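Local coordinates for protein histidine--tRNA ligase (Staphylococcus aureus, PDB 1QE0) that joins L-histidine to its cognate tRNA(His) at the expense of ATP, working as a homodimeric class II aminoacyl-tRNA synthetase, at residues P5-Q9 and Y121-N125; Y21-Q25 and Q152-L156; F267-M271 and T281-G285. All blocks are in the same frame, centred on the assembly; numbering follows the deposited sequence.

Interaction 1 (P5-Q9 and Y121-N125); sequences PRGTQ and YRQFN
Arg122, Tyr121 and Gly7 bury the most surface where the N-terminal loop 5-9 meets residues 121-125, which lead into strand 123-132. The loop makes a type II beta turn from Pro5 to Thr8, closed by a weak hydrogen bond from Thr8 N to Pro5 O (3.2 Å). Gly7, at phi/psi 71/22, takes the third position, where positive phi favours glycine. Its CA is nearest that of Tyr121, at 4.4 Å. The one direct hydrogen bond between the segments runs from Arg122 N to Gly7 O (2.7 Å), with Arg122 helical (-62/-27) before the chain extends at Gln123. The Arg122 side chain (chi1 -86°) runs back along the turn and lays a face of its guanidinium over Arg6 O and Gly7 N; a CB on Gly7 would clash with Arg122 CD. The like charges of Arg6 NE and Arg122 NH2 are 3.5 Å apart. Tyr121 (chi1 m) directs its ring toward Gln9, whose CG sits over one face in a CH-pi contact, 3.9 Å from the ring centroid. Water 1 bridges the backbones beyond, donating to Gln123 O (2.9 Å) and weakly accepting from Gln9 N (3.4 Å). This surface contact lies at the dimer interface: Gln123 OE1 accepts from Ile42 N of the second subunit, whose Pro41 packs on Thr8 and Gln123 and whose Phe43 packs on Pro5. Antiparallel strands 102-111 and 123-132 are the two strands of class II motif 2, with 121-122 on the loop joining them; Pro109 and Phe111 touch Gln123, while loop 5-9 leads on into helix 13-33.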
loop_
_atom_site.group_PDB
_atom_site.type_symbol
_atom_site.label_atom_id
_atom_site.label_comp_id
_atom_site.label_asym_id
_atom_site.label_seq_id
_atom_site.Cartn_x
_atom_site.Cartn_y
_atom_site.Cartn_z
ATOM N N PRO A 5 7.626 -0.935 20.847
ATOM C CA PRO A 5 7.300 -2.206 21.506
ATOM C C PRO A 5 8.257 -3.332 21.016
ATOM O O PRO A 5 8.823 -3.251 19.910
ATOM C CB PRO A 5 5.855 -2.440 21.063
ATOM C CG PRO A 5 5.318 -1.079 20.963
ATOM C CD PRO A 5 6.421 -0.374 20.228
ATOM N N ARG A 6 8.449 -4.374 21.825
ATOM C CA ARG A 6 9.357 -5.434 21.431
ATOM C C ARG A 6 8.880 -6.196 20.199
ATOM O O ARG A 6 7.690 -6.418 20.021
ATOM C CB ARG A 6 9.641 -6.379 22.604
ATOM C CG ARG A 6 10.795 -7.341 22.326
ATOM C CD ARG A 6 11.331 -7.970 23.589
ATOM N NE ARG A 6 10.406 -8.949 24.148
ATOM C CZ ARG A 6 10.347 -9.261 25.438
ATOM N NH1 ARG A 6 9.475 -10.176 25.874
ATOM N NH2 ARG A 6 11.140 -8.624 26.297
ATOM N N GLY A 7 9.833 -6.564 19.342
ATOM C CA GLY A 7 9.534 -7.300 18.125
ATOM C C GLY A 7 8.838 -6.416 17.124
ATOM O O GLY A 7 8.201 -6.898 16.204
ATOM N N THR A 8 9.019 -5.119 17.275
ATOM C CA THR A 8 8.387 -4.133 16.412
ATOM C C THR A 8 9.514 -3.204 15.894
ATOM O O THR A 8 10.468 -2.938 16.634
ATOM C CB THR A 8 7.322 -3.347 17.262
ATOM O OG1 THR A 8 6.002 -3.749 16.926
ATOM C CG2 THR A 8 7.415 -1.928 17.076
ATOM N N GLN A 9 9.410 -2.746 14.640
ATOM C CA GLN A 9 10.390 -1.848 14.017
ATOM C C GLN A 9 9.691 -0.728 13.225
ATOM O O GLN A 9 8.549 -0.884 12.760
ATOM C CB GLN A 9 11.266 -2.613 13.023
ATOM C CG GLN A 9 10.453 -3.233 11.849
ATOM C CD GLN A 9 11.263 -3.486 10.570
ATOM O OE1 GLN A 9 10.699 -3.800 9.504
ATOM N NE2 GLN A 9 12.587 -3.347 10.665
ATOM N N TYR A 121 8.974 -10.253 13.699
ATOM C CA TYR A 121 8.324 -9.042 14.253
ATOM C C TYR A 121 6.889 -9.334 14.574
ATOM O O TYR A 121 6.214 -10.037 13.834
ATOM C CB TYR A 121 8.391 -7.926 13.236
ATOM C CG TYR A 121 9.789 -7.414 13.045
ATOM C CD1 TYR A 121 10.389 -7.432 11.789
ATOM C CD2 TYR A 121 10.515 -6.895 14.125
ATOM C CE1 TYR A 121 11.680 -6.937 11.610
ATOM C CE2 TYR A 121 11.794 -6.406 13.961
ATOM C CZ TYR A 121 12.381 -6.423 12.697
ATOM O OH TYR A 121 13.655 -5.903 12.502
ATOM N N ARG A 122 6.435 -8.858 15.715
ATOM C CA ARG A 122 5.058 -9.064 16.089
ATOM C C ARG A 122 4.151 -8.400 15.072
ATOM O O ARG A 122 2.992 -8.785 14.916
ATOM C CB ARG A 122 4.818 -8.529 17.484
ATOM C CG ARG A 122 5.153 -9.545 18.529
ATOM C CD ARG A 122 6.533 -9.380 19.033
ATOM N NE ARG A 122 6.495 -9.242 20.486
ATOM C CZ ARG A 122 7.413 -9.736 21.309
ATOM N NH1 ARG A 122 8.456 -10.400 20.822
ATOM N NH2 ARG A 122 7.286 -9.576 22.621
ATOM N N GLN A 123 4.680 -7.365 14.422
ATOM C CA GLN A 123 3.971 -6.647 13.365
ATOM C C GLN A 123 4.706 -6.890 12.062
ATOM O O GLN A 123 5.862 -6.503 11.905
ATOM C CB GLN A 123 3.916 -5.142 13.600
ATOM C CG GLN A 123 3.294 -4.482 12.416
ATOM C CD GLN A 123 2.906 -3.062 12.628
ATOM O OE1 GLN A 123 2.509 -2.667 13.714
ATOM N NE2 GLN A 123 2.947 -2.287 11.564
ATOM N N PHE A 124 4.052 -7.536 11.124
ATOM C CA PHE A 124 4.698 -7.798 9.859
ATOM C C PHE A 124 3.744 -7.375 8.754
ATOM O O PHE A 124 2.560 -7.209 9.002
ATOM C CB PHE A 124 5.104 -9.269 9.766
ATOM C CG PHE A 124 3.997 -10.228 10.078
ATOM C CD1 PHE A 124 3.530 -10.366 11.372
ATOM C CD2 PHE A 124 3.426 -11.006 9.070
ATOM C CE1 PHE A 124 2.506 -11.261 11.669
ATOM C CE2 PHE A 124 2.404 -11.905 9.350
ATOM C CZ PHE A 124 1.944 -12.026 10.661
ATOM N N ASN A 125 4.256 -7.156 7.550
ATOM C CA ASN A 125 3.409 -6.725 6.452
ATOM C C ASN A 125 3.210 -7.743 5.358
ATOM O O ASN A 125 4.052 -7.844 4.465
ATOM C CB ASN A 125 3.990 -5.459 5.818
ATOM C CG ASN A 125 3.385 -4.177 6.367
ATOM O OD1 ASN A 125 3.188 -4.008 7.574
ATOM N ND2 ASN A 125 3.112 -3.255 5.473
HETATM O O HOH W 1 7.161 -3.921 12.341
#

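Interaction 2 (Y21-Q25 and Q152-L156); sequences YIENQ and QSFGL
Residues 21-25 belong to helix 13-33 and face the last turn of helix 137-153 and the residues after it, 152-156; the nearest CA pairs are Ile22-Phe154 (8.4 Å) and Gln25-Ser153 (8.6 Å), so side chains bridge the gap. Tyr21 (chi1 t) brings CE1 to 3.9 Å from Phe154 CE1, at the edge of the phenylalanine ring. Ile22 (mt) places CG1 3.8 Å from the same Phe154 CE1 and also packs on Ile310 and Leu314 of helix 310-319. Phe154 (chi1 m) is presented by a Schellman motif that ends its helix: Gly155, at phi/psi 97/0, donates from N to Gln152 O (3.0 Å), and those angles call for glycine. Glu23, its CA-to-CB bond directed away from 152-156, forms a salt bridge with Arg39 of the second subunit. Gln25 (chi1 t) points toward 152-156: its NE2 donates to Ser153 OG (2.9 Å) and weakly to Ser153 O (3.3 Å), while lying over a face of Phe154, 3.4 Å from CE1. Ser153 OG is also hydrogen-bonded to Ile150 O.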
loop_
_atom_site.group_PDB
_atom_site.type_symbol
_atom_site.label_atom_id
_atom_site.label_comp_id
_atom_site.label_asym_id
_atom_site.label_seq_id
_atom_site.Cartn_x
_atom_site.Cartn_y
_atom_site.Cartn_z
ATOM N N TYR A 21 8.165 1.523 -3.510
ATOM C CA TYR A 21 8.485 1.039 -4.847
ATOM C C TYR A 21 7.817 -0.332 -5.089
ATOM O O TYR A 21 7.159 -0.564 -6.125
ATOM C CB TYR A 21 9.994 0.921 -4.999
ATOM C CG TYR A 21 10.382 0.391 -6.329
ATOM C CD1 TYR A 21 10.574 -0.970 -6.520
ATOM C CD2 TYR A 21 10.568 1.237 -7.398
ATOM C CE1 TYR A 21 10.945 -1.473 -7.724
ATOM C CE2 TYR A 21 10.946 0.725 -8.643
ATOM C CZ TYR A 21 11.136 -0.632 -8.781
ATOM O OH TYR A 21 11.559 -1.167 -9.962
ATOM N N ILE A 22 8.032 -1.235 -4.136
ATOM C CA ILE A 22 7.469 -2.565 -4.175
ATOM C C ILE A 22 5.933 -2.495 -4.162
ATOM O O ILE A 22 5.278 -3.042 -5.044
ATOM C CB ILE A 22 8.002 -3.371 -3.000
ATOM C CG1 ILE A 22 9.446 -3.746 -3.294
ATOM C CG2 ILE A 22 7.146 -4.599 -2.751
ATOM C CD1 ILE A 22 10.183 -4.320 -2.117
ATOM N N GLU A 23 5.375 -1.802 -3.179
ATOM C CA GLU A 23 3.935 -1.658 -3.082
ATOM C C GLU A 23 3.335 -1.135 -4.366
ATOM O O GLU A 23 2.331 -1.674 -4.826
ATOM C CB GLU A 23 3.544 -0.723 -1.943
ATOM C CG GLU A 23 3.973 -1.246 -0.617
ATOM C CD GLU A 23 3.845 -0.237 0.506
ATOM O OE1 GLU A 23 3.726 0.990 0.247
ATOM O OE2 GLU A 23 3.865 -0.697 1.671
ATOM N N ASN A 24 3.948 -0.120 -4.968
ATOM C CA ASN A 24 3.410 0.447 -6.204
ATOM C C ASN A 24 3.495 -0.523 -7.361
ATOM O O ASN A 24 2.570 -0.639 -8.164
ATOM C CB ASN A 24 4.070 1.775 -6.578
ATOM C CG ASN A 24 3.501 2.374 -7.890
ATOM O OD1 ASN A 24 4.188 2.437 -8.914
ATOM N ND2 ASN A 24 2.252 2.838 -7.845
ATOM N N GLN A 25 4.590 -1.258 -7.430
ATOM C CA GLN A 25 4.763 -2.237 -8.496
ATOM C C GLN A 25 3.722 -3.371 -8.417
ATOM O O GLN A 25 3.291 -3.898 -9.453
ATOM C CB GLN A 25 6.179 -2.793 -8.457
ATOM C CG GLN A 25 6.389 -3.900 -9.413
ATOM C CD GLN A 25 7.782 -3.925 -9.928
ATOM O OE1 GLN A 25 8.392 -2.888 -10.131
ATOM N NE2 GLN A 25 8.287 -5.111 -10.194
ATOM N N GLN A 152 9.530 -12.348 -10.358
ATOM C CA GLN A 152 10.410 -12.133 -11.493
ATOM C C GLN A 152 10.404 -10.677 -11.912
ATOM O O GLN A 152 11.375 -10.191 -12.454
ATOM C CB GLN A 152 10.012 -12.999 -12.678
ATOM C CG GLN A 152 10.142 -14.507 -12.442
ATOM C CD GLN A 152 10.021 -15.289 -13.732
ATOM O OE1 GLN A 152 9.092 -15.070 -14.518
ATOM N NE2 GLN A 152 10.967 -16.190 -13.976
ATOM N N SER A 153 9.347 -9.945 -11.609
ATOM C CA SER A 153 9.309 -8.564 -12.036
ATOM C C SER A 153 10.361 -7.736 -11.304
ATOM O O SER A 153 10.744 -6.652 -11.749
ATOM C CB SER A 153 7.889 -7.967 -11.886
ATOM O OG SER A 153 7.440 -7.833 -10.543
ATOM N N PHE A 154 10.826 -8.248 -10.175
ATOM C CA PHE A 154 11.802 -7.516 -9.399
ATOM C C PHE A 154 13.216 -7.925 -9.731
ATOM O O PHE A 154 14.157 -7.371 -9.182
ATOM C CB PHE A 154 11.531 -7.698 -7.906
ATOM C CG PHE A 154 10.320 -6.963 -7.424
ATOM C CD1 PHE A 154 10.339 -5.564 -7.325
ATOM C CD2 PHE A 154 9.164 -7.648 -7.083
ATOM C CE1 PHE A 154 9.237 -4.861 -6.890
ATOM C CE2 PHE A 154 8.039 -6.959 -6.639
ATOM C CZ PHE A 154 8.073 -5.555 -6.542
ATOM N N GLY A 155 13.360 -8.935 -10.577
ATOM C CA GLY A 155 14.679 -9.397 -10.971
ATOM C C GLY A 155 15.224 -10.588 -10.207
ATOM O O GLY A 155 16.362 -11.006 -10.443
ATOM N N LEU A 156 14.461 -11.106 -9.249
ATOM C CA LEU A 156 14.908 -12.260 -8.481
ATOM C C LEU A 156 15.121 -13.342 -9.488
ATOM O O LEU A 156 14.425 -13.397 -10.495
ATOM C CB LEU A 156 13.864 -12.694 -7.487
ATOM C CG LEU A 156 13.977 -12.146 -6.069
ATOM C CD1 LEU A 156 15.230 -11.330 -5.914
ATOM C CD2 LEU A 156 12.725 -11.359 -5.710
#

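Interaction 3 (F267-M271 and T281-G285); sequences FELMM and TTLCG
Strands 265-272 and 280-290 form a beta hairpin within the largely antiparallel sheet of the class II synthetase catalytic domain, where 267-271 and 281-285 meet around a classic beta bulge. Their axes approach to 4.5 Å, with 139° between N-to-C directions. Leu269-Cys284 and Met271-Thr281 are hydrogen-bonded pairs (CA-CA 5.2 and 5.3 Å); Glu268-Gly285 and Met270-Thr282 are non-hydrogen-bonded pairs (4.2 and 4.5 Å). Toward the turn of the hairpin the bonding is reciprocal: Met271 N donates to Thr281 O (2.9 Å) and Thr281 N to Met271 O (3.1 Å). At the bulge, Leu269 N donates to Cys284 O (2.9 Å), but Leu269 O accepts from Leu283 N (2.9 Å), because Leu283, with helical angles (-83/-44), is the extra residue that shifts the register by one. Other backbone groups pair outward: Glu268 with Val162 of strand 159-165 and Gly285 with Ala307 of strand 302-309. Phe267 with Gly286 continues the hairpin's own pairing. Thr282 O receives a weak hydrogen bond from Arg312 NH1. On one face of the sheet Leu269 and Cys284 bring their CB atoms to 4.2 Å and meet Tyr151 of helix 137-153, with Met271 and Thr281 farther along. Phe267 (chi1 p) packs on Leu144 of that helix, and Cys284 SG makes an oblique sulfur-aromatic contact 5.5 Å from the centroid of the Phe267 ring. The other face carries Glu268, Met270 and Thr282, where Glu268 CG lies 3.3 Å from Thr282 CG2. On the bulge residue itself, Leu283 CD2 is met by Met271 CE at 3.4 Å.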
loop_
_atom_site.group_PDB
_atom_site.type_symbol
_atom_site.label_atom_id
_atom_site.label_comp_id
_atom_site.label_asym_id
_atom_site.label_seq_id
_atom_site.Cartn_x
_atom_site.Cartn_y
_atom_site.Cartn_z
ATOM N N PHE A 267 0.956 -24.851 -3.428
ATOM C CA PHE A 267 2.240 -24.464 -3.954
ATOM C C PHE A 267 3.033 -23.619 -2.978
ATOM O O PHE A 267 2.504 -23.144 -1.966
ATOM C CB PHE A 267 2.100 -23.760 -5.305
ATOM C CG PHE A 267 1.601 -22.356 -5.207
ATOM C CD1 PHE A 267 0.236 -22.096 -5.118
ATOM C CD2 PHE A 267 2.506 -21.288 -5.144
ATOM C CE1 PHE A 267 -0.230 -20.794 -4.963
ATOM C CE2 PHE A 267 2.053 -19.970 -4.988
ATOM C CZ PHE A 267 0.685 -19.730 -4.894
ATOM N N GLU A 268 4.312 -23.449 -3.306
ATOM C CA GLU A 268 5.241 -22.689 -2.511
ATOM C C GLU A 268 6.279 -22.230 -3.493
ATOM O O GLU A 268 6.655 -23.008 -4.368
ATOM C CB GLU A 268 5.865 -23.599 -1.493
ATOM C CG GLU A 268 5.588 -23.106 -0.124
ATOM C CD GLU A 268 6.087 -24.033 0.952
ATOM O OE1 GLU A 268 5.344 -24.202 1.948
ATOM O OE2 GLU A 268 7.212 -24.575 0.817
ATOM N N LEU A 269 6.634 -20.945 -3.455
ATOM C CA LEU A 269 7.642 -20.396 -4.359
ATOM C C LEU A 269 8.860 -20.354 -3.482
ATOM O O LEU A 269 8.775 -19.947 -2.311
ATOM C CB LEU A 269 7.318 -18.968 -4.797
ATOM C CG LEU A 269 7.777 -18.559 -6.206
ATOM C CD1 LEU A 269 7.710 -17.099 -6.410
ATOM C CD2 LEU A 269 9.158 -18.986 -6.470
ATOM N N MET A 270 9.985 -20.830 -3.992
ATOM C CA MET A 270 11.164 -20.787 -3.161
ATOM C C MET A 270 12.402 -20.222 -3.814
ATOM O O MET A 270 12.517 -20.138 -5.040
ATOM C CB MET A 270 11.424 -22.121 -2.438
ATOM C CG MET A 270 10.456 -23.245 -2.762
ATOM S SD MET A 270 10.458 -24.492 -1.474
ATOM C CE MET A 270 9.825 -23.545 -0.141
ATOM N N MET A 271 13.227 -19.670 -2.936
ATOM C CA MET A 271 14.467 -19.009 -3.261
ATOM C C MET A 271 15.603 -19.846 -2.767
ATOM O O MET A 271 15.657 -20.255 -1.593
ATOM C CB MET A 271 14.485 -17.642 -2.554
ATOM C CG MET A 271 15.847 -16.992 -2.254
ATOM S SD MET A 271 16.383 -15.763 -3.479
ATOM C CE MET A 271 14.872 -15.339 -4.251
ATOM N N THR A 281 14.712 -20.652 1.293
ATOM C CA THR A 281 13.637 -19.886 1.921
ATOM C C THR A 281 12.403 -19.930 1.054
ATOM O O THR A 281 12.472 -19.990 -0.180
ATOM C CB THR A 281 14.016 -18.374 2.186
ATOM O OG1 THR A 281 15.043 -18.302 3.169
ATOM C CG2 THR A 281 12.829 -17.587 2.738
ATOM N N THR A 282 11.268 -19.930 1.728
ATOM C CA THR A 282 9.995 -19.924 1.065
ATOM C C THR A 282 9.662 -18.456 0.969
ATOM O O THR A 282 9.608 -17.754 1.976
ATOM C CB THR A 282 8.957 -20.561 1.932
ATOM O OG1 THR A 282 9.494 -21.770 2.466
ATOM C CG2 THR A 282 7.725 -20.856 1.134
ATOM N N LEU A 283 9.521 -17.978 -0.251
ATOM C CA LEU A 283 9.192 -16.590 -0.475
ATOM C C LEU A 283 7.660 -16.348 -0.347
ATOM O O LEU A 283 7.206 -15.403 0.321
ATOM C CB LEU A 283 9.691 -16.223 -1.875
ATOM C CG LEU A 283 10.901 -15.313 -2.010
ATOM C CD1 LEU A 283 11.814 -15.490 -0.849
ATOM C CD2 LEU A 283 11.602 -15.607 -3.300
ATOM N N CYS A 284 6.887 -17.257 -0.947
ATOM C CA CYS A 284 5.435 -17.183 -0.993
ATOM C C CYS A 284 4.794 -18.558 -0.927
ATOM O O CYS A 284 5.433 -19.558 -1.222
ATOM C CB CYS A 284 5.043 -16.532 -2.304
ATOM S SG CYS A 284 3.322 -16.630 -2.652
ATOM N N GLY A 285 3.510 -18.602 -0.604
ATOM C CA GLY A 285 2.786 -19.870 -0.518
ATOM C C GLY A 285 1.261 -19.726 -0.572
ATOM O O GLY A 285 0.715 -18.662 -0.250
#

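Interaction 1 is a surface contact, whereas interactions 2 and 3 are partly buried. Interactions 1 and 3 reach the same large sheet, with centres about 22 Å apart; one brings a loop to a strand through a single direct hydrogen bond, a bridging water and an arginine laid over the turn's backbone, the other joins neighbouring strands by four backbone bonds. Interaction 2 joins helices through aromatic packing and a glutamine amide. Helix 137-153, whose last turn takes part in interaction 2, covers a sheet face in interaction 3, and these two contacts touch at Leu156 CG and Met271 CE, 3.8 Å apart. Interactions 1 and 2 also meet the second subunit; no other chain touches the segments of interaction 3.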